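Side-chain contacts in PilX (Neisseria meningitidis, PDB 2OPE), which is a minor type IV pilin that, as a component of the pilus, probably modulates bacterial aggregation and adhesion, properties linked to meningococcal virulence: residues A[17-22]-A[47-52]; A[97-102]-A[110-115]. All blocks are in the same frame, centred on the assembly; numbering follows the deposited sequence.

Interaction 1. Residues A[17-22]-A[47-52]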
loop_
_atom_site.group_PDB
_atom_site.type_symbol
_atom_site.label_atom_id
_atom_site.label_comp_id
_atom_site.label_asym_id
_atom_site.label_seq_id
_atom_site.Cartn_x
_atom_site.Cartn_y
_atom_site.Cartn_z
ATOM N N VAL A 17 1.523 -5.248 -4.668
ATOM C CA VAL A 17 1.210 -5.306 -6.105
ATOM C C VAL A 17 0.029 -6.230 -6.370
ATOM O O VAL A 17 -0.873 -5.875 -7.083
ATOM C CB VAL A 17 2.363 -5.800 -6.957
ATOM C CG1 VAL A 17 1.883 -5.944 -8.394
ATOM C CG2 VAL A 17 3.494 -4.835 -6.899
ATOM N N GLY A 18 0.057 -7.417 -5.775
ATOM C CA GLY A 18 -1.067 -8.374 -5.818
ATOM C C GLY A 18 -2.391 -7.782 -5.359
ATOM O O GLY A 18 -3.384 -7.925 -6.022
ATOM N N ILE A 19 -2.385 -7.129 -4.202
ATOM C CA ILE A 19 -3.546 -6.389 -3.687
ATOM C C ILE A 19 -4.014 -5.262 -4.626
ATOM O O ILE A 19 -5.207 -5.137 -4.906
ATOM C CB ILE A 19 -3.232 -5.862 -2.237
ATOM C CG1 ILE A 19 -2.953 -7.054 -1.299
ATOM C CG2 ILE A 19 -4.349 -4.978 -1.680
ATOM C CD1 ILE A 19 -2.308 -6.654 0.035
ATOM N N ASN A 20 -3.077 -4.464 -5.122
ATOM C CA ASN A 20 -3.360 -3.428 -6.127
ATOM C C ASN A 20 -4.050 -4.022 -7.390
ATOM O O ASN A 20 -5.034 -3.467 -7.918
ATOM C CB ASN A 20 -2.043 -2.732 -6.548
ATOM C CG ASN A 20 -2.199 -1.236 -6.791
ATOM O OD1 ASN A 20 -3.254 -0.659 -6.548
ATOM N ND2 ASN A 20 -1.122 -0.589 -7.244
ATOM N N ASN A 21 -3.538 -5.140 -7.887
ATOM C CA ASN A 21 -4.064 -5.674 -9.132
ATOM C C ASN A 21 -5.499 -6.198 -8.973
ATOM O O ASN A 21 -6.329 -6.034 -9.865
ATOM C CB ASN A 21 -3.133 -6.749 -9.708
ATOM C CG ASN A 21 -1.919 -6.158 -10.331
ATOM O OD1 ASN A 21 -1.926 -4.987 -10.683
ATOM N ND2 ASN A 21 -0.871 -6.960 -10.518
ATOM N N ILE A 22 -5.786 -6.823 -7.839
ATOM C CA ILE A 22 -7.132 -7.262 -7.578
ATOM C C ILE A 22 -8.082 -6.084 -7.331
ATOM O O ILE A 22 -9.244 -6.158 -7.698
ATOM C CB ILE A 22 -7.159 -8.142 -6.350
ATOM C CG1 ILE A 22 -6.351 -9.435 -6.595
ATOM C CG2 ILE A 22 -8.624 -8.454 -5.915
ATOM C CD1 ILE A 22 -6.422 -10.355 -5.393
ATOM N N SER A 47 -8.198 -3.907 3.970
ATOM C CA SER A 47 -7.959 -4.072 5.392
ATOM C C SER A 47 -8.231 -5.495 5.820
ATOM O O SER A 47 -7.730 -5.946 6.823
ATOM C CB SER A 47 -8.786 -3.080 6.233
ATOM O OG SER A 47 -10.155 -3.437 6.250
ATOM N N GLY A 48 -9.030 -6.217 5.056
ATOM C CA GLY A 48 -9.302 -7.599 5.445
ATOM C C GLY A 48 -8.471 -8.637 4.688
ATOM O O GLY A 48 -8.680 -9.812 4.847
ATOM N N TYR A 49 -7.549 -8.204 3.842
ATOM C CA TYR A 49 -6.855 -9.130 2.959
ATOM C C TYR A 49 -5.799 -9.836 3.798
ATOM O O TYR A 49 -5.174 -9.200 4.641
ATOM C CB TYR A 49 -6.198 -8.380 1.789
ATOM C CG TYR A 49 -5.286 -9.254 0.940
ATOM C CD1 TYR A 49 -5.812 -10.171 0.050
ATOM C CD2 TYR A 49 -3.896 -9.179 1.062
ATOM C CE1 TYR A 49 -4.995 -10.993 -0.694
ATOM C CE2 TYR A 49 -3.056 -10.007 0.306
ATOM C CZ TYR A 49 -3.633 -10.901 -0.574
ATOM O OH TYR A 49 -2.841 -11.712 -1.338
ATOM N N LYS A 50 -5.624 -11.141 3.570
ATOM C CA LYS A 50 -4.687 -11.980 4.324
ATOM C C LYS A 50 -3.400 -12.278 3.515
ATOM O O LYS A 50 -3.363 -13.211 2.670
ATOM C CB LYS A 50 -5.364 -13.301 4.703
ATOM C CG LYS A 50 -6.618 -13.186 5.555
ATOM C CD LYS A 50 -6.339 -12.309 6.766
ATOM C CE LYS A 50 -7.580 -12.120 7.664
ATOM N NZ LYS A 50 -7.881 -13.416 8.397
ATOM N N MET A 51 -2.337 -11.519 3.788
ATOM C CA MET A 51 -1.073 -11.733 3.083
ATOM C C MET A 51 -0.417 -13.039 3.533
ATOM O O MET A 51 -0.825 -13.636 4.531
ATOM C CB MET A 51 -0.091 -10.562 3.275
ATOM C CG MET A 51 -0.533 -9.218 2.715
ATOM S SD MET A 51 0.739 -7.914 3.023
ATOM C CE MET A 51 0.574 -7.692 4.787
ATOM N N ASN A 52 0.575 -13.494 2.776
ATOM C CA ASN A 52 1.436 -14.554 3.253
ATOM C C ASN A 52 1.673 -14.340 4.745
ATOM O O ASN A 52 2.040 -13.247 5.168
ATOM C CB ASN A 52 2.757 -14.538 2.485
ATOM C CG ASN A 52 3.734 -15.588 2.983
ATOM O OD1 ASN A 52 3.928 -15.736 4.182
ATOM N ND2 ASN A 52 4.341 -16.335 2.062
#
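I19 and Y49 meet as an aliphatic branch laid over an aromatic ring, and the contact illustrates how a long helix can be packed against by the loop that follows its partner helix. The central interaction is a CH-pi contact. I19 CG1 lies 3.7 Å from the centroid of the Y49 ring and 30° off its normal, hence over one face, off-centre on the side of CD2 and CE2. Two torsions bring the groups together. CG1 of I19 stands anti to the carbonyl carbon, and the branch, extended to CD1, spans the gap to the loop; the ring of Y49, with CG opposite its own backbone N (chi1 172°), lies against that branch.

The remaining contact is apolar and lighter. M51 approaches the end of the same branch, its CG 4.1 Å from I19 CD1, before its chain bends at the thioether (chi3 -71°). The ethyl branch of I19 thus has the ring against CG1 and the methionine chain beside CD1, and both I19 and M51 are buried. No hydrogen bond joins the two segments. Within 17-22 the backbone keeps its helical bonds, N21 N donating to V17 O at 2.9 Å and I22 N to G18 O at 3.2 Å.

Around this cluster, I19 also touches V46 and I22 touches F45, both on helix 35-48, while Y49 and M51 extend the contact along helix 5-28 to E15, with M51 reaching L12 as well. E15 OE2 accepts a hydrogen bond from N52 N, just before the short helix 53-56. V17 and N20, by contrast, pack on M92 of strand 89-93, placing helix 5-28 between the sheet and the loop 49-52.

Interaction 2. Residues A[97-102]-A[110-115]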
loop_
_atom_site.group_PDB
_atom_site.type_symbol
_atom_site.label_atom_id
_atom_site.label_comp_id
_atom_site.label_asym_id
_atom_site.label_seq_id
_atom_site.Cartn_x
_atom_site.Cartn_y
_atom_site.Cartn_z
ATOM N N ASP A 97 2.665 3.026 -9.953
ATOM C CA ASP A 97 3.969 3.488 -9.472
ATOM C C ASP A 97 4.151 3.076 -8.016
ATOM O O ASP A 97 3.400 3.510 -7.159
ATOM C CB ASP A 97 4.111 4.990 -9.593
ATOM C CG ASP A 97 3.652 5.517 -10.930
ATOM O OD1 ASP A 97 2.840 6.470 -10.945
ATOM O OD2 ASP A 97 4.111 4.975 -11.975
ATOM N N GLY A 98 5.165 2.253 -7.752
ATOM C CA GLY A 98 5.476 1.787 -6.413
ATOM C C GLY A 98 6.840 2.207 -5.891
ATOM O O GLY A 98 7.736 2.553 -6.670
ATOM N N TYR A 99 6.993 2.168 -4.568
ATOM C CA TYR A 99 8.169 2.763 -3.915
ATOM C C TYR A 99 8.632 1.942 -2.728
ATOM O O TYR A 99 7.829 1.407 -1.983
ATOM C CB TYR A 99 7.864 4.205 -3.486
ATOM C CG TYR A 99 7.509 5.099 -4.647
ATOM C CD1 TYR A 99 6.212 5.122 -5.174
ATOM C CD2 TYR A 99 8.461 5.924 -5.234
ATOM C CE1 TYR A 99 5.900 5.912 -6.274
ATOM C CE2 TYR A 99 8.146 6.719 -6.325
ATOM C CZ TYR A 99 6.877 6.718 -6.818
ATOM O OH TYR A 99 6.572 7.529 -7.872
ATOM N N LYS A 100 9.940 1.821 -2.570
ATOM C CA LYS A 100 10.529 1.220 -1.368
ATOM C C LYS A 100 10.995 2.351 -0.459
ATOM O O LYS A 100 11.762 3.219 -0.885
ATOM C CB LYS A 100 11.698 0.316 -1.729
ATOM C CG LYS A 100 11.332 -1.121 -2.360
ATOM C CD LYS A 100 12.543 -2.036 -2.168
ATOM C CE LYS A 100 12.539 -3.366 -2.968
ATOM N NZ LYS A 100 11.144 -3.685 -3.229
ATOM N N CYS A 101 10.542 2.349 0.787
ATOM C CA CYS A 101 10.811 3.474 1.693
ATOM C C CYS A 101 11.645 3.049 2.849
ATOM O O CYS A 101 11.562 1.889 3.284
ATOM C CB CYS A 101 9.528 4.075 2.231
ATOM S SG CYS A 101 8.441 4.525 0.953
ATOM N N ARG A 102 12.445 4.003 3.340
ATOM C CA ARG A 102 13.427 3.722 4.393
ATOM C C ARG A 102 12.788 3.780 5.766
ATOM O O ARG A 102 13.351 3.244 6.707
ATOM C CB ARG A 102 14.658 4.629 4.301
ATOM C CG ARG A 102 15.559 4.385 3.052
ATOM C CD ARG A 102 16.319 3.037 3.052
ATOM N NE ARG A 102 17.250 2.938 4.185
ATOM C CZ ARG A 102 18.005 1.876 4.488
ATOM N NH1 ARG A 102 17.981 0.765 3.758
ATOM N NH2 ARG A 102 18.799 1.925 5.546
ATOM N N HIS A 110 4.133 9.450 1.174
ATOM C CA HIS A 110 4.169 9.153 -0.262
ATOM C C HIS A 110 5.286 9.894 -0.910
ATOM O O HIS A 110 5.123 10.496 -1.967
ATOM C CB HIS A 110 2.861 9.476 -1.004
ATOM C CG HIS A 110 1.654 8.901 -0.355
ATOM N ND1 HIS A 110 1.737 8.016 0.692
ATOM C CD2 HIS A 110 0.340 9.073 -0.595
ATOM C CE1 HIS A 110 0.524 7.660 1.072
ATOM N NE2 HIS A 110 -0.341 8.299 0.314
ATOM N N LEU A 111 6.429 9.869 -0.254
ATOM C CA LEU A 111 7.608 10.490 -0.823
ATOM C C LEU A 111 8.085 9.621 -2.000
ATOM O O LEU A 111 7.841 8.397 -2.027
ATOM C CB LEU A 111 8.682 10.651 0.257
ATOM C CG LEU A 111 8.366 11.711 1.358
ATOM C CD1 LEU A 111 9.518 11.853 2.382
ATOM C CD2 LEU A 111 7.968 13.102 0.838
ATOM N N GLU A 112 8.771 10.277 -2.944
ATOM C CA GLU A 112 9.128 9.731 -4.244
ATOM C C GLU A 112 10.643 9.672 -4.394
ATOM O O GLU A 112 11.132 9.028 -5.283
ATOM C CB GLU A 112 8.521 10.594 -5.357
ATOM C CG GLU A 112 6.968 10.546 -5.408
ATOM C CD GLU A 112 6.358 11.650 -6.283
ATOM O OE1 GLU A 112 6.969 12.705 -6.432
ATOM O OE2 GLU A 112 5.287 11.458 -6.871
ATOM N N THR A 113 11.395 10.360 -3.537
ATOM C CA THR A 113 12.866 10.332 -3.629
ATOM C C THR A 113 13.446 10.176 -2.230
ATOM O O THR A 113 12.725 10.300 -1.256
ATOM C CB THR A 113 13.447 11.648 -4.197
ATOM O OG1 THR A 113 13.138 12.704 -3.303
ATOM C CG2 THR A 113 12.921 12.001 -5.615
ATOM N N LEU A 114 14.745 9.931 -2.149
ATOM C CA LEU A 114 15.520 9.805 -0.914
ATOM C C LEU A 114 16.299 11.053 -0.611
ATOM O O LEU A 114 16.701 11.789 -1.523
ATOM C CB LEU A 114 16.600 8.738 -1.061
ATOM C CG LEU A 114 16.167 7.293 -1.214
ATOM C CD1 LEU A 114 17.380 6.510 -1.694
ATOM C CD2 LEU A 114 15.564 6.728 0.105
ATOM N N SER A 115 16.601 11.238 0.667
ATOM C CA SER A 115 17.363 12.384 1.083
ATOM C C SER A 115 18.012 12.000 2.373
ATOM O O SER A 115 17.329 11.668 3.353
ATOM C CB SER A 115 16.427 13.545 1.310
ATOM O OG SER A 115 17.139 14.710 1.593
HETATM O O HOH W 1 4.505 9.298 -7.910
#
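Y99, on strand 98-101, meets E112 in the connection that leads from helix 104-109 to the short strand 114-115, an example of a surface loop held to a sheet by side chains and a water. The ring comes obliquely to the loop backbone, with Y99 CE2 3.8 Å from E112 CA. Its hydroxyl end lies beside the glutamate chain, Y99 OH being 3.9 Å from E112 CG. Beyond CG that chain runs extended. The planes of its carboxylate and of the ring are 27° apart. One water then links the two polar ends: it lies 2.7 Å from Y99 OH and donates to E112 OE2 at 2.5 Å. W91 touches both segments, stacking on the Y99 ring while its NE1 hydrogen-bonds to L111 O.

Two residues on, C101 is bonded to C120 through a disulfide. The segment finishes with R102, whose CG, set anti to the carbonyl carbon (chi1 -68°), touches the leucine, R102 CG lying 3.8 Å from L114 CD2. L114 also packs on E121 of the last strand.

Here the disulfide joins strands 98-101 and 120-122 of the antiparallel sheet and encloses helix 104-109 and its connections, the arrangement of the C-terminal disulfide-bounded D-region typical of type IV pilins.

Interactions 1 and 2 follow each other along the chain, the first closing before the second opens, and lie on opposite sides of the molecule's centre, about 20 Å apart between centres; their nearest atoms are about 6 Å apart and do not touch. Interaction 1 belongs to the helical layer, joining helix 5-28 to the loop after helix 35-48, whereas interaction 2 ties a C-terminal loop to the sheet. Strand 89-93 bridges them: its M92 meets helix 5-28 and its W91 contacts both 97-102 and 110-115. Together they illustrate the pilin plan, in which a long helix backs an antiparallel sheet and a disulfide-bounded loop probably offers a surface for interactions.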